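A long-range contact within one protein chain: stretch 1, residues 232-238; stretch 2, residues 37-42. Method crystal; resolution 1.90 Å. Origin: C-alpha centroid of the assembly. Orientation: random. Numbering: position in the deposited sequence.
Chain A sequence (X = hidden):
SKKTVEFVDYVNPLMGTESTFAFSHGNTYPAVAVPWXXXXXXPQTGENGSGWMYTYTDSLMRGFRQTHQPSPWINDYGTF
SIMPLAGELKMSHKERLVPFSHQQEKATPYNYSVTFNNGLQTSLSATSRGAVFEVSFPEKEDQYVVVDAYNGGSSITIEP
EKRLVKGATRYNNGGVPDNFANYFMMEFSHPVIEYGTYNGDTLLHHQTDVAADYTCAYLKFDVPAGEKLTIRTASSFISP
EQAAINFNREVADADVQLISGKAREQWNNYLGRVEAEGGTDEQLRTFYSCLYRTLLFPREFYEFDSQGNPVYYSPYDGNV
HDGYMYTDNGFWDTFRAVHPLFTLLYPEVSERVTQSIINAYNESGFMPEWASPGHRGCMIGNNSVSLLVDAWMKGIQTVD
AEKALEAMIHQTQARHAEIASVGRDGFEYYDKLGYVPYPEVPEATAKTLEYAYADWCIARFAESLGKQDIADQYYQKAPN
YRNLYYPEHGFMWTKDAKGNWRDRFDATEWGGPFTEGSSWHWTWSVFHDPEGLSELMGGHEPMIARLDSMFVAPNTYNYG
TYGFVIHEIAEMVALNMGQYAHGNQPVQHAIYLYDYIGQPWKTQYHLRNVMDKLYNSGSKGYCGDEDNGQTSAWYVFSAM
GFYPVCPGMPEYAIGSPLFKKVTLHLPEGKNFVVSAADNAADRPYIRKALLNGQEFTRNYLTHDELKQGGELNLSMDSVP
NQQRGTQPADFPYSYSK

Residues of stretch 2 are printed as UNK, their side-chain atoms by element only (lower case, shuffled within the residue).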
# COMPACT_ATOMS: atom_id res chain seq x y z
N ARG A 232 -30.51 38.72 -23.10
CA ARG A 232 -29.19 39.19 -23.53
C ARG A 232 -28.56 39.84 -22.33
O ARG A 232 -29.22 40.60 -21.64
CB ARG A 232 -29.31 40.25 -24.64
CG ARG A 232 -30.03 39.73 -25.87
CD ARG A 232 -30.26 40.84 -26.93
NE ARG A 232 -31.10 40.28 -27.97
CZ ARG A 232 -32.41 40.52 -28.08
NH1 ARG A 232 -33.00 41.37 -27.25
NH2 ARG A 232 -33.11 39.91 -29.03
N THR A 233 -27.28 39.55 -22.09
CA THR A 233 -26.63 40.09 -20.90
C THR A 233 -25.13 40.38 -21.13
O THR A 233 -24.48 39.74 -21.97
CB THR A 233 -26.86 39.14 -19.69
OG1 THR A 233 -26.38 39.74 -18.48
CG2 THR A 233 -26.16 37.79 -19.87
N ALA A 234 -24.60 41.38 -20.44
CA ALA A 234 -23.17 41.63 -20.43
C ALA A 234 -22.82 42.32 -19.13
O ALA A 234 -23.70 42.83 -18.43
CB ALA A 234 -22.74 42.50 -21.63
N SER A 235 -21.54 42.31 -18.79
CA SER A 235 -21.09 42.94 -17.55
C SER A 235 -19.77 43.66 -17.78
O SER A 235 -19.11 43.48 -18.82
CB SER A 235 -20.94 41.90 -16.42
OG SER A 235 -19.77 41.12 -16.60
N SER A 236 -19.39 44.45 -16.80
CA SER A 236 -18.13 45.20 -16.85
C SER A 236 -17.57 45.30 -15.43
O SER A 236 -18.34 45.34 -14.47
CB SER A 236 -18.37 46.62 -17.40
OG SER A 236 -17.18 47.39 -17.36
N PHE A 237 -16.25 45.38 -15.31
CA PHE A 237 -15.64 45.68 -14.01
C PHE A 237 -15.36 47.17 -13.86
O PHE A 237 -14.94 47.61 -12.80
CB PHE A 237 -14.34 44.87 -13.82
CG PHE A 237 -14.59 43.41 -13.60
CD1 PHE A 237 -14.99 42.95 -12.34
CD2 PHE A 237 -14.47 42.50 -14.64
CE1 PHE A 237 -15.24 41.59 -12.12
CE2 PHE A 237 -14.73 41.16 -14.44
CZ PHE A 237 -15.12 40.70 -13.16
N ILE A 238 -15.62 47.94 -14.90
CA ILE A 238 -15.30 49.37 -14.89
C ILE A 238 -16.46 50.23 -14.40
O ILE A 238 -16.28 51.03 -13.48
CB ILE A 238 -14.79 49.85 -16.29
CG1 ILE A 238 -13.41 49.24 -16.55
CG2 ILE A 238 -14.71 51.41 -16.38
CD1 ILE A 238 -12.97 49.29 -18.01
N UNK A 37 -11.87 34.46 -22.40
CA UNK A 37 -12.93 35.44 -22.22
C UNK A 37 -13.00 36.02 -20.81
O UNK A 37 -12.81 35.30 -19.83
N UNK A 38 -13.30 37.31 -20.72
CA UNK A 38 -13.38 37.98 -19.42
C UNK A 38 -14.46 37.38 -18.54
O UNK A 38 -14.25 37.24 -17.35
c UNK A 38 -13.65 39.48 -19.60
c UNK A 38 -15.69 42.11 -18.48
s UNK A 38 -13.91 42.03 -18.52
c UNK A 38 -13.65 40.26 -18.26
N UNK A 39 -15.60 37.00 -19.11
CA UNK A 39 -16.66 36.38 -18.32
C UNK A 39 -16.93 34.98 -18.86
O UNK A 39 -17.03 34.81 -20.09
c UNK A 39 -17.96 37.21 -18.37
n UNK A 39 -17.12 38.78 -16.74
c UNK A 39 -17.80 38.64 -17.85
o UNK A 39 -18.31 39.61 -18.46
N UNK A 40 -17.01 34.00 -17.98
CA UNK A 40 -17.44 32.63 -18.37
C UNK A 40 -18.85 32.41 -17.87
O UNK A 40 -19.31 33.11 -16.96
c UNK A 40 -15.13 31.51 -18.20
c UNK A 40 -16.59 31.54 -17.74
c UNK A 40 -14.20 30.72 -17.50
c UNK A 40 -14.71 32.23 -19.31
c UNK A 40 -12.84 30.67 -17.90
c UNK A 40 -13.37 32.20 -19.73
c UNK A 40 -12.43 31.41 -19.01
N UNK A 41 -19.52 31.40 -18.44
CA UNK A 41 -20.87 31.05 -18.00
C UNK A 41 -20.90 29.55 -17.69
O UNK A 41 -20.20 28.76 -18.34
c UNK A 41 -25.03 34.23 -16.95
c UNK A 41 -22.90 35.04 -18.50
c UNK A 41 -24.22 33.26 -17.51
c UNK A 41 -23.73 36.02 -17.94
c UNK A 41 -21.33 33.91 -19.63
c UNK A 41 -23.13 33.66 -18.31
c UNK A 41 -24.78 35.59 -17.17
c UNK A 41 -21.92 31.45 -19.07
n UNK A 41 -21.80 35.17 -19.31
c UNK A 41 -22.13 32.95 -19.04
N UNK A 42 -21.69 29.16 -16.69
CA UNK A 42 -21.81 27.72 -16.34
C UNK A 42 -23.13 27.43 -15.64
O UNK A 42 -23.62 28.24 -14.88
c UNK A 42 -20.67 27.36 -15.37
o UNK A 42 -20.74 26.01 -14.89

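Position 37 has backbone atoms and nothing beyond CA, and nothing of stretch 1 comes near it. It is Gly37, and it directly precedes the first residue that touches stretch 1.

Position 38 carries four side-chain atoms, three carbons and one sulfur, in an unbranched chain. The sulfur lies between two carbons, bonded to both at about 1.8 Å, which makes it a thioether. The terminal carbon ends 3.7 Å from the backbone O of Ser235 and 4.3 Å from CA of Ser236. The sulfur lies 3.9 Å from CD2 of Phe237; its line to the centroid of the Phe237 ring is 5.2 Å long and 86° off the ring normal, so it meets the ring at its edge. The residue is Met38, with chi1 and chi2 both t, so the chain is extended along the first two torsions.

Position 39 has two carbons, one oxygen and one nitrogen, the second carbon bearing both polar atoms: a planar amide one carbon from CA. The amide oxygen is 2.8 Å from OG of Ser235, within hydrogen-bonding distance; OG would be the donor, but its one proton has another acceptor within reach. The amide nitrogen lies 4.1 Å from CE2 of Phe237, an approach oblique to the ring. This is Asn39.

Position 40 shows one carbon followed by a ring of six carbons, with no heteroatom. The side chain is out of reach of stretch 1. It is Phe40.

Position 41 carries one carbon leading to fused five- and six-membered rings holding eight carbons and one nitrogen: an indole. A carbon of its six-membered ring packs 3.6 Å from CG2 of Thr233, obliquely to the ring. The residue is Trp41, and chi1 at -75° and chi2 at 80° place that carbon, CZ2, against the threonine.

Position 42 has one carbon and one oxygen, the latter a terminal hydroxyl, and is out of reach of stretch 1. It is Ser42.

Stretch 2 contributes side chains, which meet side chains and, at Ser235 and Ser236, backbone atoms of stretch 1. The gap is too wide for backbone pairing: the CA atoms of Ser235 and Asn39 are 8.0 Å apart. Along the strand of stretch 1, CB of Thr233 and Ser235 points toward stretch 2, while CB of Ala234 and Ser236 points away, as alternation in an extended chain predicts. The end-to-end directions differ by 140°, so ascending positions on one stretch meet descending ones on the other: Thr233 packs on Trp41, Ser235 OG faces Asn39 OD1, and Phe237 borders Met38. A polar contact thus sits between two largely apolar ones, with 257 Å² buried in total.

Stretch 2 (37-42) GMNFWS
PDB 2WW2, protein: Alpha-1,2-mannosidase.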